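Local coordinates for secretion activator protein, hypothetical (Brucella abortus bv. 1 str. 9-941, PDB 7DNP), which probably cleaves peptidoglycan glycan strands as a muramidase (autolysin) that serves the type IV secretion system of Brucella abortus, at residues M33-A38 with D63-N68; A126-I131 with F169-A174; D136-W141 with S157-V162. One frame throughout, in Å; residues are numbered along the deposited sequence.

Contact 1: M33-A38 with D63-N68. With H9U ((2R)-2-[[(2S)-2-[[(2R)-2-[(2R,3S,4R,5R,6S)-5-acetamido-3-[(2S,3R,4R,5S,6R)-3-acetamido-6-(hydroxymethyl)-4,5-bis(oxidanyl)oxan-2-yl]oxy-2-(hydroxymethyl)-6-oxidanyl-oxan-4-yl]oxypropanoyl]amino]propanoyl]amino]pentanedioic acid), chain B.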
# COMPACT_ATOMS: atom_id res chain seq x y z
N MET A 33 -7.65 -12.07 -2.29
CA MET A 33 -7.02 -11.44 -1.13
C MET A 33 -6.32 -10.14 -1.52
O MET A 33 -5.29 -9.77 -0.96
CB MET A 33 -6.05 -12.40 -0.44
CG MET A 33 -6.70 -13.70 -0.01
SD MET A 33 -5.51 -15.02 0.28
CE MET A 33 -5.10 -15.47 -1.41
N GLY A 34 -6.89 -9.45 -2.51
CA GLY A 34 -6.34 -8.20 -2.99
C GLY A 34 -5.29 -8.33 -4.08
O GLY A 34 -4.90 -7.31 -4.66
N ILE A 35 -4.82 -9.54 -4.37
CA ILE A 35 -3.76 -9.75 -5.35
C ILE A 35 -4.37 -9.81 -6.75
O ILE A 35 -5.24 -10.63 -7.02
CB ILE A 35 -2.98 -11.03 -5.04
CG1 ILE A 35 -2.43 -10.99 -3.61
CG2 ILE A 35 -1.85 -11.24 -6.04
CD1 ILE A 35 -1.30 -10.01 -3.43
N THR A 36 -3.89 -8.94 -7.64
CA THR A 36 -4.40 -8.90 -9.00
C THR A 36 -3.67 -9.90 -9.88
O THR A 36 -2.65 -10.49 -9.50
CB THR A 36 -4.26 -7.51 -9.61
OG1 THR A 36 -2.88 -7.26 -9.92
CG2 THR A 36 -4.78 -6.44 -8.66
N LEU A 37 -4.20 -10.07 -11.10
CA LEU A 37 -3.62 -11.03 -12.03
C LEU A 37 -2.22 -10.59 -12.47
O LEU A 37 -1.31 -11.43 -12.58
CB LEU A 37 -4.54 -11.20 -13.24
CG LEU A 37 -4.16 -12.29 -14.23
CD1 LEU A 37 -5.42 -13.02 -14.70
CD2 LEU A 37 -3.41 -11.71 -15.41
N ALA A 38 -2.04 -9.30 -12.72
CA ALA A 38 -0.73 -8.80 -13.16
C ALA A 38 0.31 -8.98 -12.07
O ALA A 38 1.48 -9.28 -12.35
CB ALA A 38 -0.84 -7.33 -13.56
N ASP A 63 3.65 -13.86 0.93
CA ASP A 63 4.99 -13.63 0.40
C ASP A 63 4.99 -12.47 -0.59
O ASP A 63 5.94 -11.67 -0.63
CB ASP A 63 5.54 -14.89 -0.28
CG ASP A 63 5.70 -16.05 0.68
OD1 ASP A 63 5.94 -15.82 1.88
OD2 ASP A 63 5.58 -17.20 0.22
N ILE A 64 3.94 -12.36 -1.40
CA ILE A 64 3.85 -11.28 -2.37
C ILE A 64 3.74 -9.94 -1.67
O ILE A 64 4.41 -8.97 -2.03
CB ILE A 64 2.67 -11.52 -3.33
CG1 ILE A 64 2.97 -12.70 -4.26
CG2 ILE A 64 2.35 -10.24 -4.10
CD1 ILE A 64 1.76 -13.21 -5.00
N TYR A 65 2.87 -9.85 -0.66
CA TYR A 65 2.73 -8.61 0.10
C TYR A 65 4.03 -8.26 0.83
O TYR A 65 4.39 -7.08 0.91
CB TYR A 65 1.57 -8.73 1.09
CG TYR A 65 0.21 -8.48 0.46
CD1 TYR A 65 -0.04 -7.36 -0.31
CD2 TYR A 65 -0.83 -9.39 0.65
CE1 TYR A 65 -1.28 -7.13 -0.88
CE2 TYR A 65 -2.07 -9.18 0.08
CZ TYR A 65 -2.30 -8.05 -0.68
OH TYR A 65 -3.54 -7.85 -1.24
N ARG A 66 4.73 -9.27 1.36
CA ARG A 66 5.96 -9.00 2.10
C ARG A 66 7.08 -8.53 1.17
O ARG A 66 7.69 -7.48 1.40
CB ARG A 66 6.40 -10.25 2.87
CG ARG A 66 7.47 -10.01 3.95
CD ARG A 66 8.06 -11.32 4.48
NE ARG A 66 8.64 -12.12 3.40
CZ ARG A 66 8.11 -13.25 2.94
NH1 ARG A 66 7.00 -13.74 3.47
NH2 ARG A 66 8.70 -13.90 1.94
N GLU A 67 7.34 -9.28 0.10
CA GLU A 67 8.48 -8.99 -0.77
C GLU A 67 8.20 -7.86 -1.75
O GLU A 67 9.08 -7.03 -2.02
CB GLU A 67 8.87 -10.24 -1.56
CG GLU A 67 9.37 -11.40 -0.71
CD GLU A 67 10.59 -11.03 0.09
OE1 GLU A 67 11.39 -10.19 -0.40
OE2 GLU A 67 10.76 -11.58 1.20
N ASN A 68 7.00 -7.81 -2.33
CA ASN A 68 6.75 -6.90 -3.43
C ASN A 68 6.01 -5.64 -3.01
O ASN A 68 5.74 -4.78 -3.86
CB ASN A 68 5.98 -7.62 -4.54
CG ASN A 68 6.91 -8.43 -5.43
OD1 ASN A 68 8.12 -8.47 -5.20
ND2 ASN A 68 6.36 -9.06 -6.45
C22 H9U B . -5.66 -2.87 -6.63
C24 H9U B . -7.93 -1.96 -6.78
C26 H9U B . -6.17 -3.89 -5.60
C28 H9U B . -8.45 -3.06 -5.84
C23 H9U B . -6.74 -2.39 -7.54
C25 H9U B . -3.45 -2.75 -7.46
C27 H9U B . -2.21 -3.68 -7.40
C29 H9U B . -0.96 -2.91 -7.60
C30 H9U B . -1.00 -2.08 -8.82
C31 H9U B . -2.21 -1.13 -8.76
C32 H9U B . -6.72 -0.92 -9.54
C33 H9U B . -5.15 -4.10 -4.53
C34 H9U B . -2.24 -0.23 -9.96
C35 H9U B . -9.70 -0.29 -7.48
C36 H9U B . -6.68 0.60 -9.61
C37 H9U B . -2.06 -5.75 -5.80
C38 H9U B . -5.92 -1.53 -10.68
C39 H9U B . -6.03 2.79 -8.52
C40 H9U B . -10.87 0.12 -8.38
C41 H9U B . -1.99 -6.22 -4.35
C42 H9U B . -4.76 3.16 -9.28
C43 H9U B . -3.64 3.61 -11.52
C44 H9U B . -5.95 3.34 -7.11
C45 H9U B . -3.03 2.33 -12.07
C46 H9U B . -4.02 4.49 -12.70
C47 H9U B . -2.86 5.39 -13.12
C48 H9U B . -3.26 6.32 -14.27
N18 H9U B . -9.07 -1.57 -7.67
N19 H9U B . -2.14 -4.32 -6.05
N20 H9U B . -6.09 1.34 -8.49
N21 H9U B . -4.82 3.28 -10.74
O01 H9U B . -4.62 -3.48 -7.43
O02 H9U B . -7.40 -3.48 -4.91
O03 H9U B . -3.44 -1.92 -8.67
O04 H9U B . -6.16 -1.25 -8.29
O05 H9U B . -8.82 -4.15 -6.59
O06 H9U B . 0.20 -3.82 -7.66
O07 H9U B . 0.21 -1.30 -8.92
O08 H9U B . -5.73 -4.94 -3.57
O09 H9U B . -2.35 -1.00 -11.12
O10 H9U B . -9.32 0.45 -6.64
O11 H9U B . -7.13 1.18 -10.54
O12 H9U B . -2.04 -6.55 -6.69
O13 H9U B . -3.75 3.33 -8.68
O14 H9U B . -1.78 2.23 -12.19
O15 H9U B . -3.78 1.38 -12.41
O16 H9U B . -4.44 6.27 -14.72
O17 H9U B . -2.41 7.11 -14.76

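Contact 2: A126-I131 with F169-A174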
# COMPACT_ATOMS: atom_id res chain seq x y z
N ALA A 126 8.03 15.03 11.62
CA ALA A 126 7.18 14.32 12.56
C ALA A 126 6.41 13.22 11.84
O ALA A 126 5.94 13.40 10.72
CB ALA A 126 6.20 15.28 13.24
N ALA A 127 6.28 12.06 12.50
CA ALA A 127 5.69 10.90 11.84
C ALA A 127 4.21 11.11 11.55
O ALA A 127 3.74 10.77 10.47
CB ALA A 127 5.90 9.65 12.69
N ASP A 128 3.47 11.67 12.51
CA ASP A 128 2.04 11.88 12.25
C ASP A 128 1.81 12.97 11.22
O ASP A 128 0.82 12.93 10.49
CB ASP A 128 1.30 12.17 13.56
CG ASP A 128 1.82 13.40 14.29
OD1 ASP A 128 2.52 14.24 13.68
OD2 ASP A 128 1.53 13.52 15.51
N ARG A 129 2.74 13.93 11.11
CA ARG A 129 2.66 14.91 10.03
C ARG A 129 2.87 14.25 8.67
O ARG A 129 2.14 14.53 7.72
CB ARG A 129 3.68 16.03 10.25
CG ARG A 129 3.84 16.95 9.05
CD ARG A 129 4.72 18.15 9.39
NE ARG A 129 3.93 19.31 9.79
CZ ARG A 129 3.59 19.58 11.05
NH1 ARG A 129 3.98 18.78 12.03
NH2 ARG A 129 2.87 20.66 11.32
N ILE A 130 3.87 13.36 8.57
CA ILE A 130 4.07 12.61 7.34
C ILE A 130 2.83 11.81 6.99
O ILE A 130 2.38 11.80 5.83
CB ILE A 130 5.31 11.70 7.46
CG1 ILE A 130 6.58 12.53 7.63
CG2 ILE A 130 5.41 10.77 6.25
CD1 ILE A 130 7.85 11.71 7.62
N ILE A 131 2.24 11.14 7.98
CA ILE A 131 1.06 10.31 7.74
C ILE A 131 -0.08 11.15 7.19
O ILE A 131 -0.73 10.77 6.20
CB ILE A 131 0.64 9.58 9.03
CG1 ILE A 131 1.69 8.53 9.42
CG2 ILE A 131 -0.74 8.95 8.85
CD1 ILE A 131 1.55 8.03 10.84
N PHE A 169 -0.80 3.34 14.96
CA PHE A 169 0.49 2.64 14.96
C PHE A 169 1.63 3.57 15.33
O PHE A 169 2.58 3.15 16.01
CB PHE A 169 0.75 2.02 13.59
CG PHE A 169 -0.01 0.75 13.32
CD1 PHE A 169 -0.39 -0.09 14.36
CD2 PHE A 169 -0.36 0.40 12.03
CE1 PHE A 169 -1.09 -1.26 14.11
CE2 PHE A 169 -1.07 -0.76 11.76
CZ PHE A 169 -1.43 -1.59 12.80
N SER A 170 1.56 4.83 14.90
CA SER A 170 2.61 5.81 15.18
C SER A 170 2.81 6.06 16.67
O SER A 170 3.88 6.53 17.07
CB SER A 170 2.29 7.12 14.46
OG SER A 170 2.75 8.24 15.19
N ARG A 171 1.81 5.77 17.50
CA ARG A 171 1.94 5.93 18.94
C ARG A 171 1.85 4.59 19.68
O ARG A 171 1.65 4.57 20.89
CB ARG A 171 0.89 6.91 19.47
CG ARG A 171 0.73 8.12 18.56
CD ARG A 171 0.20 9.34 19.29
NE ARG A 171 0.59 10.57 18.61
CZ ARG A 171 1.59 11.36 18.99
NH1 ARG A 171 1.87 12.46 18.31
NH2 ARG A 171 2.29 11.07 20.08
N ASP A 172 2.01 3.48 18.96
CA ASP A 172 2.07 2.16 19.56
C ASP A 172 3.45 1.95 20.17
O ASP A 172 4.46 1.99 19.45
CB ASP A 172 1.76 1.08 18.52
CG ASP A 172 1.57 -0.30 19.13
OD1 ASP A 172 2.46 -0.77 19.86
OD2 ASP A 172 0.52 -0.93 18.86
N SER A 173 3.50 1.73 21.48
CA SER A 173 4.78 1.66 22.19
C SER A 173 5.61 0.45 21.80
O SER A 173 6.82 0.43 22.08
CB SER A 173 4.54 1.66 23.70
OG SER A 173 3.37 0.93 24.03
N ALA A 174 5.01 -0.56 21.16
CA ALA A 174 5.73 -1.74 20.69
C ALA A 174 6.13 -1.63 19.23
O ALA A 174 6.25 -2.65 18.54
CB ALA A 174 4.88 -2.99 20.92

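Contact 3: D136-W141 with S157-V162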
# COMPACT_ATOMS: atom_id res chain seq x y z
N ASP A 136 -3.34 12.90 2.56
CA ASP A 136 -3.93 14.00 1.80
C ASP A 136 -3.44 13.98 0.35
O ASP A 136 -4.23 14.13 -0.59
CB ASP A 136 -3.57 15.35 2.44
CG ASP A 136 -4.30 15.61 3.74
OD1 ASP A 136 -5.26 14.88 4.08
OD2 ASP A 136 -3.91 16.57 4.43
N ALA A 137 -2.13 13.84 0.16
CA ALA A 137 -1.56 13.78 -1.18
C ALA A 137 -2.11 12.59 -1.97
O ALA A 137 -2.24 12.67 -3.19
CB ALA A 137 -0.04 13.72 -1.11
N ARG A 138 -2.42 11.49 -1.28
CA ARG A 138 -3.01 10.34 -1.95
C ARG A 138 -4.41 10.67 -2.45
O ARG A 138 -4.77 10.34 -3.59
CB ARG A 138 -3.04 9.15 -0.99
CG ARG A 138 -3.68 7.89 -1.54
CD ARG A 138 -3.62 6.79 -0.49
NE ARG A 138 -4.19 5.54 -0.96
CZ ARG A 138 -4.33 4.45 -0.20
NH1 ARG A 138 -3.93 4.48 1.06
NH2 ARG A 138 -4.87 3.36 -0.70
N LEU A 139 -5.22 11.31 -1.60
CA LEU A 139 -6.57 11.71 -2.00
C LEU A 139 -6.54 12.67 -3.17
O LEU A 139 -7.33 12.54 -4.12
CB LEU A 139 -7.30 12.34 -0.82
CG LEU A 139 -7.97 11.38 0.17
CD1 LEU A 139 -8.31 12.10 1.47
CD2 LEU A 139 -9.22 10.78 -0.46
N ALA A 140 -5.64 13.66 -3.13
CA ALA A 140 -5.53 14.61 -4.22
C ALA A 140 -5.12 13.92 -5.52
O ALA A 140 -5.59 14.29 -6.61
CB ALA A 140 -4.53 15.71 -3.86
N TRP A 141 -4.26 12.91 -5.43
CA TRP A 141 -3.83 12.21 -6.64
C TRP A 141 -4.94 11.32 -7.19
O TRP A 141 -5.13 11.25 -8.40
CB TRP A 141 -2.57 11.39 -6.35
CG TRP A 141 -2.13 10.56 -7.52
CD1 TRP A 141 -1.44 10.99 -8.63
CD2 TRP A 141 -2.34 9.15 -7.70
NE1 TRP A 141 -1.22 9.93 -9.48
CE2 TRP A 141 -1.75 8.80 -8.93
CE3 TRP A 141 -2.96 8.16 -6.93
CZ2 TRP A 141 -1.78 7.49 -9.42
CZ3 TRP A 141 -2.98 6.86 -7.42
CH2 TRP A 141 -2.39 6.54 -8.65
N SER A 157 -13.20 6.49 1.79
CA SER A 157 -13.41 5.77 3.05
C SER A 157 -12.20 4.90 3.38
O SER A 157 -11.81 4.79 4.55
CB SER A 157 -14.69 4.94 2.95
OG SER A 157 -14.87 4.13 4.09
N ARG A 158 -11.59 4.29 2.37
CA ARG A 158 -10.40 3.47 2.60
C ARG A 158 -9.25 4.31 3.16
O ARG A 158 -8.59 3.90 4.12
CB ARG A 158 -9.98 2.78 1.30
CG ARG A 158 -8.60 2.14 1.36
CD ARG A 158 -8.28 1.39 0.07
NE ARG A 158 -7.06 0.61 0.20
CZ ARG A 158 -6.77 -0.46 -0.54
NH1 ARG A 158 -7.63 -0.89 -1.46
NH2 ARG A 158 -5.63 -1.12 -0.35
N VAL A 159 -9.00 5.48 2.57
CA VAL A 159 -7.90 6.32 3.03
C VAL A 159 -8.15 6.77 4.46
O VAL A 159 -7.23 6.81 5.29
CB VAL A 159 -7.70 7.52 2.09
CG1 VAL A 159 -6.58 8.42 2.61
CG2 VAL A 159 -7.37 7.04 0.68
N SER A 160 -9.40 7.11 4.79
CA SER A 160 -9.73 7.53 6.14
C SER A 160 -9.41 6.45 7.16
O SER A 160 -8.85 6.73 8.23
CB SER A 160 -11.21 7.93 6.23
OG SER A 160 -11.53 8.38 7.53
N ARG A 161 -9.74 5.19 6.85
CA ARG A 161 -9.46 4.10 7.77
C ARG A 161 -7.96 3.84 7.88
O ARG A 161 -7.46 3.52 8.97
CB ARG A 161 -10.18 2.83 7.33
CG ARG A 161 -10.21 1.75 8.39
CD ARG A 161 -10.09 0.36 7.77
NE ARG A 161 -10.88 0.22 6.55
CZ ARG A 161 -10.36 -0.02 5.35
NH1 ARG A 161 -9.04 -0.14 5.21
NH2 ARG A 161 -11.15 -0.13 4.29
N VAL A 162 -7.24 3.97 6.77
CA VAL A 162 -5.79 3.81 6.79
C VAL A 162 -5.13 4.91 7.61
O VAL A 162 -4.22 4.65 8.41
CB VAL A 162 -5.25 3.79 5.34
CG1 VAL A 162 -3.72 3.91 5.31
CG2 VAL A 162 -5.71 2.53 4.63

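Contact 1: M33-A38 with D63-N68
I64 begins the contact on helix 58-70. Its CG2 branch lies 3.7 Å from I35 CD1, an apolar touch between buried side chains. W43 and T39 of helix 37-44 also pack on I64.

Y65 follows and reaches tip to tip toward I35. I35 CD1 sits over one face, offset toward the rim, 3.8 Å from the centroid of the Y65 ring. This is a CH-pi contact. The phenol Y65 OH gives a hydrogen bond to M33 O at 2.6 Å. It meets a lone pair in the carbonyl plane, with a C=O...OH angle of 137°. M33 and G34 take left-handed backbone angles, which fit a type I' turn. The bond ties this turn to the helix. G34 CA comes within 3.3 Å of Y65 OH; as a glycine, G34 puts no CB there.

The same turn and strand bind the muropeptide H9U. H9U O08 donates to G34 O at 2.7 Å. T36 N donates to H9U O12 at 3.2 Å. Y65 CE1 touches H9U C41 at 3.7 Å. The arrangement lines the H9U pocket between a small antiparallel sheet and helices, consistent with the lysozyme clan to which GH108 muramidases belong.

Contact 2: A126-I131 with F169-A174
A salt bridge between D128 and R171 joins the start of helix 127-142 to the end of helix 148-170. The two helices form an antiparallel hairpin, and this is its far end, at the protein surface. R171 NH1 donates to D128 OD2 at 3.0 Å. The bond is bent, with an N-H...O angle of 142°. The arginine comes to the anti side of OD2, 30° out of the carboxylate plane, and the two flat groups are turned 49° apart. Only one nitrogen and one oxygen are paired across the contact. R171 is extended from CG to NE, and its end comes nearer to helix 127-142.

The hairpin belongs to the helical part of the protein that matches the predicted peptidoglycan-binding family. Next to the ion pair, S170 points toward helix 127-142. Its CB lies 3.8 Å from I131 CD1. Its OG is 4.3 Å from A127 CB, a loose approach. The nearest CA atoms across the contact are those of D128 and S170, 6.8 Å apart. I131 also packs on A166 and L167 of helix 148-170 and on V82 of helix 82-93. Past R171 the chain makes an Asx turn, in which D172 OD1 accepts from A174 N at 2.9 Å.

Contact 3: D136-W141 with S157-V162
R138 and V159 slide past each other in opposite directions between two antiparallel helices. These are helix 127-142 and helix 148-170, an alpha-helical hairpin in the predicted peptidoglycan-binding part of the protein. The short segments run at 172° to each other, and the closest approach of their axes is 10.5 Å.

R138 is fully extended. CG is anti to the backbone N (chi1 178°), and the chain stays extended from CG to NE. The buried side chain thus reaches toward the facing helix. V159 points toward helix 127-142. Its CG2, anti to the carbonyl carbon, covers one face of the R138 guanidinium, offset toward the rim, and lies 3.9 Å from R138 NE. The other branch, CG1, is anti to the backbone N and lies 4.1 Å from L139 CG. One valine thus packs against two neighbours on the facing helix. V162 CG1 stands at the guanidinium edge, 4.3 Å from R138 NH1.

R158 is also extended and crosses R138 at about a right angle, with the guanidinium planes 66° apart. The two like charges would repel each other. D88 of helix 82-93 probably offsets this, because its OD2 forms salt bridges with both R138 NH1 and R158 NE. The R158 side chain is about 4 Å from the bound H9U, and W141 touches the ligand. The closest approach of the two arginines is 3.6 Å, between R138 NH2 and R158 NE.

From the N terminus, contact 1 comes first. It closes a mostly helical loop of 24 residues from the small sheet to helix 58-70, within the GH108 range. It ends before the others open. Contacts 2 and 3 both join helix 127-142 to helix 148-170. Contact 3 lies within the span of contact 2: D136-W141 and S157-V162 are nearer the turn of the hairpin, and A126-I131 and F169-A174 are at its open end. Their centres are 17 Å apart. Contacts 1 and 3 lie on opposite sides of the chain's centre; contact 1 lines the H9U pocket, and contact 3 carries W141 of it. Contact 2 lies at the surface, its centre 25 Å from that of contact 1.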